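Local coordinates for protein putative dioxygenase (Nostoc punctiforme, PDB 2PEB) that binds zinc and is probably a dioxygenase of the Dopa 4,5-dioxygenase family, cleaving the aromatic ring of a catechol-type substrate, at residues Val29-Leu41 with Val59-Leu73. Sequence-based numbering, arbitrary orientation. Where two conformers were deposited one is given.
Sequences VREGLGARFEVQL and VAFLPNQFDKVVPWL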
loop_
_atom_site.group_PDB
_atom_site.type_symbol
_atom_site.label_atom_id
_atom_site.label_comp_id
_atom_site.label_asym_id
_atom_site.label_seq_id
_atom_site.Cartn_x
_atom_site.Cartn_y
_atom_site.Cartn_z
ATOM N N VAL A 29 -7.405 16.384 -3.049
ATOM C CA VAL A 29 -6.446 15.508 -2.415
ATOM C C VAL A 29 -5.080 16.141 -2.559
ATOM O O VAL A 29 -4.245 16.097 -1.647
ATOM C CB VAL A 29 -6.493 14.065 -3.042
ATOM C CG1 VAL A 29 -5.247 13.284 -2.640
ATOM C CG2 VAL A 29 -7.819 13.337 -2.635
ATOM N N ARG A 30 -4.833 16.735 -3.729
ATOM C CA ARG A 30 -3.553 17.344 -4.001
ATOM C C ARG A 30 -3.274 18.510 -3.061
ATOM O O ARG A 30 -2.149 18.640 -2.537
ATOM C CB ARG A 30 -3.469 17.797 -5.451
ATOM C CG ARG A 30 -2.042 18.078 -5.873
ATOM C CD ARG A 30 -1.936 18.177 -7.376
ATOM N NE ARG A 30 -0.605 18.615 -7.749
ATOM C CZ ARG A 30 -0.256 19.849 -8.104
ATOM N NH1 ARG A 30 -1.134 20.858 -8.165
ATOM N NH2 ARG A 30 1.015 20.068 -8.416
ATOM N N GLU A 31 -4.288 19.320 -2.843
ATOM C CA GLU A 31 -4.205 20.452 -1.917
ATOM C C GLU A 31 -4.015 19.977 -0.484
ATOM O O GLU A 31 -3.224 20.540 0.268
ATOM C CB GLU A 31 -5.452 21.293 -2.007
ATOM C CG GLU A 31 -5.393 22.575 -1.175
ATOM C CD GLU A 31 -5.785 22.416 0.280
ATOM O OE1 GLU A 31 -6.476 21.431 0.603
ATOM O OE2 GLU A 31 -5.407 23.282 1.113
ATOM N N GLY A 32 -4.703 18.920 -0.104
ATOM C CA GLY A 32 -4.509 18.333 1.215
ATOM C C GLY A 32 -3.076 17.888 1.442
ATOM O O GLY A 32 -2.510 18.088 2.504
ATOM N N LEU A 33 -2.481 17.263 0.432
ATOM C CA LEU A 33 -1.103 16.855 0.537
ATOM C C LEU A 33 -0.154 18.061 0.663
ATOM O O LEU A 33 0.769 18.069 1.502
ATOM C CB LEU A 33 -0.697 16.060 -0.688
ATOM C CG LEU A 33 -1.293 14.689 -0.749
ATOM C CD1 LEU A 33 -1.061 14.090 -2.150
ATOM C CD2 LEU A 33 -0.668 13.818 0.328
ATOM N N GLY A 34 -0.293 19.034 -0.219
ATOM C CA GLY A 34 0.614 20.185 -0.231
ATOM C C GLY A 34 0.497 21.083 0.998
ATOM O O GLY A 34 1.417 21.802 1.333
ATOM N N ALA A 35 -0.629 20.971 1.682
ATOM C CA ALA A 35 -0.937 21.730 2.895
ATOM C C ALA A 35 -0.327 21.078 4.108
ATOM O O ALA A 35 0.018 21.744 5.068
ATOM C CB ALA A 35 -2.464 21.800 3.086
ATOM N N ARG A 36 -0.212 19.757 4.092
ATOM C CA ARG A 36 0.119 19.022 5.335
ATOM C C ARG A 36 1.517 18.429 5.438
ATOM O O ARG A 36 2.030 18.272 6.524
ATOM C CB ARG A 36 -0.877 17.892 5.543
ATOM C CG ARG A 36 -2.284 18.312 5.802
ATOM C CD ARG A 36 -3.256 17.140 5.850
ATOM N NE ARG A 36 -4.550 17.568 6.378
ATOM C CZ ARG A 36 -5.447 18.292 5.720
ATOM N NH1 ARG A 36 -5.229 18.685 4.465
ATOM N NH2 ARG A 36 -6.581 18.639 6.332
ATOM N N PHE A 37 2.100 18.011 4.315
ATOM C CA PHE A 37 3.277 17.160 4.356
ATOM C C PHE A 37 4.429 17.784 3.591
ATOM O O PHE A 37 4.264 18.780 2.870
ATOM C CB PHE A 37 2.948 15.763 3.831
ATOM C CG PHE A 37 1.739 15.159 4.492
ATOM C CD1 PHE A 37 1.729 14.880 5.843
ATOM C CD2 PHE A 37 0.568 14.953 3.759
ATOM C CE1 PHE A 37 0.559 14.335 6.449
ATOM C CE2 PHE A 37 -0.588 14.427 4.345
ATOM C CZ PHE A 37 -0.599 14.158 5.708
ATOM N N GLU A 38 5.620 17.228 3.828
ATOM C CA GLU A 38 6.815 17.649 3.118
ATOM C C GLU A 38 6.894 16.862 1.839
ATOM O O GLU A 38 7.342 15.706 1.797
ATOM C CB GLU A 38 8.041 17.466 3.978
ATOM C CG GLU A 38 7.957 18.271 5.261
ATOM C CD GLU A 38 9.134 18.047 6.215
ATOM O OE1 GLU A 38 10.080 17.290 5.902
ATOM O OE2 GLU A 38 9.107 18.660 7.294
ATOM N N VAL A 39 6.358 17.451 0.786
ATOM C CA VAL A 39 6.254 16.789 -0.505
ATOM C C VAL A 39 6.641 17.736 -1.641
ATOM O O VAL A 39 6.716 18.937 -1.466
ATOM C CB VAL A 39 4.824 16.285 -0.811
ATOM C CG1 VAL A 39 4.376 15.195 0.176
ATOM C CG2 VAL A 39 3.844 17.471 -0.859
ATOM N N GLN A 40 7.006 17.149 -2.766
ATOM C CA GLN A 40 7.275 17.866 -4.010
ATOM C C GLN A 40 6.180 17.432 -4.968
ATOM O O GLN A 40 6.089 16.258 -5.293
ATOM C CB GLN A 40 8.664 17.484 -4.570
ATOM C CG GLN A 40 9.809 17.404 -3.535
ATOM C CD GLN A 40 10.667 16.103 -3.623
ATOM O OE1 GLN A 40 10.671 15.288 -2.690
ATOM N NE2 GLN A 40 11.398 15.927 -4.728
ATOM N N LEU A 41 5.341 18.363 -5.400
ATOM C CA LEU A 41 4.246 18.066 -6.260
ATOM C C LEU A 41 4.677 18.293 -7.686
ATOM O O LEU A 41 5.124 19.380 -8.025
ATOM C CB LEU A 41 3.064 18.962 -5.924
ATOM C CG LEU A 41 2.457 18.771 -4.542
ATOM C CD1 LEU A 41 1.315 19.751 -4.311
ATOM C CD2 LEU A 41 1.961 17.317 -4.375
ATOM N N VAL A 59 3.532 12.928 -6.650
ATOM C CA VAL A 59 3.869 13.498 -5.372
ATOM C C VAL A 59 5.126 12.761 -4.896
ATOM O O VAL A 59 5.063 11.536 -4.722
ATOM C CB VAL A 59 2.761 13.206 -4.339
ATOM C CG1 VAL A 59 2.999 13.981 -3.032
ATOM C CG2 VAL A 59 1.377 13.552 -4.911
ATOM N N ALA A 60 6.228 13.464 -4.680
ATOM C CA ALA A 60 7.491 12.915 -4.168
ATOM C C ALA A 60 7.704 13.294 -2.719
ATOM O O ALA A 60 7.425 14.407 -2.326
ATOM C CB ALA A 60 8.713 13.378 -5.006
ATOM N N PHE A 61 8.288 12.376 -1.943
ATOM C CA PHE A 61 8.660 12.659 -0.566
ATOM C C PHE A 61 9.815 11.788 -0.121
ATOM O O PHE A 61 10.037 10.685 -0.654
ATOM C CB PHE A 61 7.496 12.510 0.396
ATOM C CG PHE A 61 6.678 11.271 0.197
ATOM C CD1 PHE A 61 5.651 11.241 -0.769
ATOM C CD2 PHE A 61 6.848 10.160 0.975
ATOM C CE1 PHE A 61 4.886 10.124 -0.970
ATOM C CE2 PHE A 61 6.022 9.015 0.777
ATOM C CZ PHE A 61 5.060 9.010 -0.179
ATOM N N LEU A 62 10.530 12.291 0.865
ATOM C CA LEU A 62 11.592 11.522 1.540
ATOM C C LEU A 62 10.996 10.426 2.429
ATOM O O LEU A 62 9.825 10.474 2.759
ATOM C CB LEU A 62 12.479 12.434 2.371
ATOM C CG LEU A 62 13.369 13.387 1.555
ATOM C CD1 LEU A 62 14.074 14.355 2.476
ATOM C CD2 LEU A 62 14.388 12.574 0.714
ATOM N N PRO A 63 11.806 9.415 2.780
ATOM C CA PRO A 63 11.282 8.317 3.591
ATOM C C PRO A 63 10.612 8.729 4.895
ATOM O O PRO A 63 9.640 8.038 5.295
ATOM C CB PRO A 63 12.499 7.435 3.800
ATOM C CG PRO A 63 13.291 7.650 2.549
ATOM C CD PRO A 63 13.198 9.162 2.391
ATOM N N ASN A 64 11.069 9.820 5.528
ATOM C CA ASN A 64 10.460 10.307 6.780
ATOM C C ASN A 64 8.993 10.824 6.678
ATOM O O ASN A 64 8.368 11.138 7.689
ATOM C CB ASN A 64 11.366 11.260 7.536
ATOM C CG ASN A 64 11.420 12.650 6.948
ATOM O OD1 ASN A 64 10.658 13.029 6.081
ATOM N ND2 ASN A 64 12.322 13.451 7.496
ATOM N N GLN A 65 8.448 10.899 5.476
ATOM C CA GLN A 65 7.048 11.230 5.274
ATOM C C GLN A 65 6.137 10.043 4.976
ATOM O O GLN A 65 4.927 10.209 4.865
ATOM C CB GLN A 65 6.972 12.231 4.114
ATOM C CG GLN A 65 7.687 13.538 4.363
ATOM C CD GLN A 65 7.175 14.304 5.567
ATOM O OE1 GLN A 65 6.023 14.805 5.569
ATOM N NE2 GLN A 65 7.991 14.380 6.595
ATOM N N PHE A 66 6.709 8.841 4.850
ATOM C CA PHE A 66 5.980 7.678 4.412
ATOM C C PHE A 66 4.853 7.394 5.387
ATOM O O PHE A 66 3.684 7.232 4.953
ATOM C CB PHE A 66 6.923 6.477 4.203
ATOM C CG PHE A 66 6.245 5.278 3.739
ATOM C CD1 PHE A 66 6.066 5.032 2.383
ATOM C CD2 PHE A 66 5.763 4.345 4.659
ATOM C CE1 PHE A 66 5.429 3.904 1.951
ATOM C CE2 PHE A 66 5.119 3.216 4.219
ATOM C CZ PHE A 66 4.931 2.987 2.859
ATOM N N ASP A 67 5.129 7.518 6.676
ATOM C CA ASP A 67 4.087 7.213 7.683
ATOM C C ASP A 67 3.165 8.419 7.963
ATOM O O ASP A 67 2.263 8.358 8.835
ATOM C CB ASP A 67 4.696 6.620 8.953
ATOM C CG ASP A 67 5.459 7.614 9.760
ATOM O OD1 ASP A 67 5.465 8.829 9.427
ATOM O OD2 ASP A 67 6.041 7.156 10.757
ATOM N N LYS A 68 3.373 9.505 7.226
ATOM C CA LYS A 68 2.465 10.624 7.256
ATOM C C LYS A 68 1.602 10.648 6.023
ATOM O O LYS A 68 0.376 10.608 6.123
ATOM C CB LYS A 68 3.229 11.942 7.440
ATOM C CG LYS A 68 4.092 11.900 8.718
ATOM C CD LYS A 68 5.029 13.094 8.841
ATOM C CE LYS A 68 5.887 13.011 10.112
ATOM N NZ LYS A 68 5.185 12.274 11.206
ATOM N N VAL A 69 2.230 10.723 4.842
ATOM C CA VAL A 69 1.533 10.773 3.584
ATOM C C VAL A 69 0.641 9.562 3.287
ATOM O O VAL A 69 -0.516 9.694 2.933
ATOM C CB VAL A 69 2.527 11.028 2.423
ATOM C CG1 VAL A 69 1.798 10.909 1.083
ATOM C CG2 VAL A 69 3.178 12.426 2.569
ATOM N N VAL A 70 1.153 8.375 3.507
ATOM C CA VAL A 70 0.487 7.176 3.043
ATOM C C VAL A 70 -0.751 6.850 3.924
ATOM O O VAL A 70 -1.866 6.718 3.415
ATOM C CB VAL A 70 1.447 5.994 2.893
ATOM C CG1 VAL A 70 0.657 4.716 2.513
ATOM C CG2 VAL A 70 2.505 6.314 1.776
ATOM N N PRO A 71 -0.588 6.882 5.260
ATOM C CA PRO A 71 -1.825 6.769 6.088
ATOM C C PRO A 71 -2.871 7.852 5.831
ATOM O O PRO A 71 -4.076 7.557 5.830
ATOM C CB PRO A 71 -1.291 6.752 7.506
ATOM C CG PRO A 71 0.138 6.283 7.389
ATOM C CD PRO A 71 0.616 6.937 6.103
ATOM N N TRP A 72 -2.435 9.083 5.544
ATOM C CA TRP A 72 -3.379 10.114 5.175
ATOM C C TRP A 72 -4.161 9.774 3.929
ATOM O O TRP A 72 -5.387 9.926 3.908
ATOM C CB TRP A 72 -2.726 11.480 5.064
ATOM C CG TRP A 72 -3.684 12.608 4.965
ATOM C CD1 TRP A 72 -4.273 13.300 5.993
ATOM C CD2 TRP A 72 -4.171 13.211 3.746
ATOM N NE1 TRP A 72 -5.090 14.288 5.479
ATOM C CE2 TRP A 72 -5.046 14.253 4.104
ATOM C CE3 TRP A 72 -3.938 12.969 2.378
ATOM C CZ2 TRP A 72 -5.706 15.021 3.158
ATOM C CZ3 TRP A 72 -4.600 13.760 1.432
ATOM C CH2 TRP A 72 -5.460 14.771 1.832
ATOM N N LEU A 73 -3.494 9.363 2.862
ATOM C CA LEU A 73 -4.152 8.934 1.642
ATOM C C LEU A 73 -5.042 7.696 1.838
ATOM O O LEU A 73 -6.113 7.572 1.236
ATOM C CB LEU A 73 -3.091 8.689 0.563
ATOM C CG LEU A 73 -2.371 9.927 0.009
ATOM C CD1 LEU A 73 -1.199 9.484 -0.901
ATOM C CD2 LEU A 73 -3.388 10.754 -0.701
HETATM O O HOH W 1 10.051 14.842 1.826
HETATM O O HOH W 2 10.956 15.248 4.393
#
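Phe37 turns an edge toward the face of the Trp72 indole, a T-shaped pair with the planes at 69° and CZ of Phe37 3.5 Å from CG of Trp72. One face of the phenyl ring lies over the backbone at Lys68 and Val69, where Val69 CA makes a CH-pi contact; Arg36 CB sits over the centre of the opposite face. The indole, with CG anti to the backbone N (chi1 -168°), is a knob among Val29, Gly32, Leu33 and Arg36. Its CH2 comes within 3.7 Å of Gly32 CA, where a side chain would clash. Arg36 CD comes 3.4 Å from Trp72 NE1, and Trp72 CZ2 lies over one face of the guanidinium, the planes 29° apart. A leucine at Trp72 would probably leave a gap against Gly32 and deprive the Phe37 edge of its aromatic face. Helices 29-36 and 66-73, nearly antiparallel, pack on the same side of the antiparallel sheet, each joined to a strand of one beta hairpin. In that hairpin Gln40 and Ala60 form a hydrogen-bonded pair, Gln40 N to Ala60 O at 2.8 Å. Leu33 CD1 meets Val59 CG2 (3.7 Å), while Val59 CG1 packs against Val39 and Leu41 CD2. Where the chain leaves the helix, Glu38 N donates a nearly straight bond to Gln65 OE1 (3.0 Å), from above the carbonyl plane, and Gln65 NE2 is held by Asn64 OD1. One water bridges Glu38 O to Leu62 N.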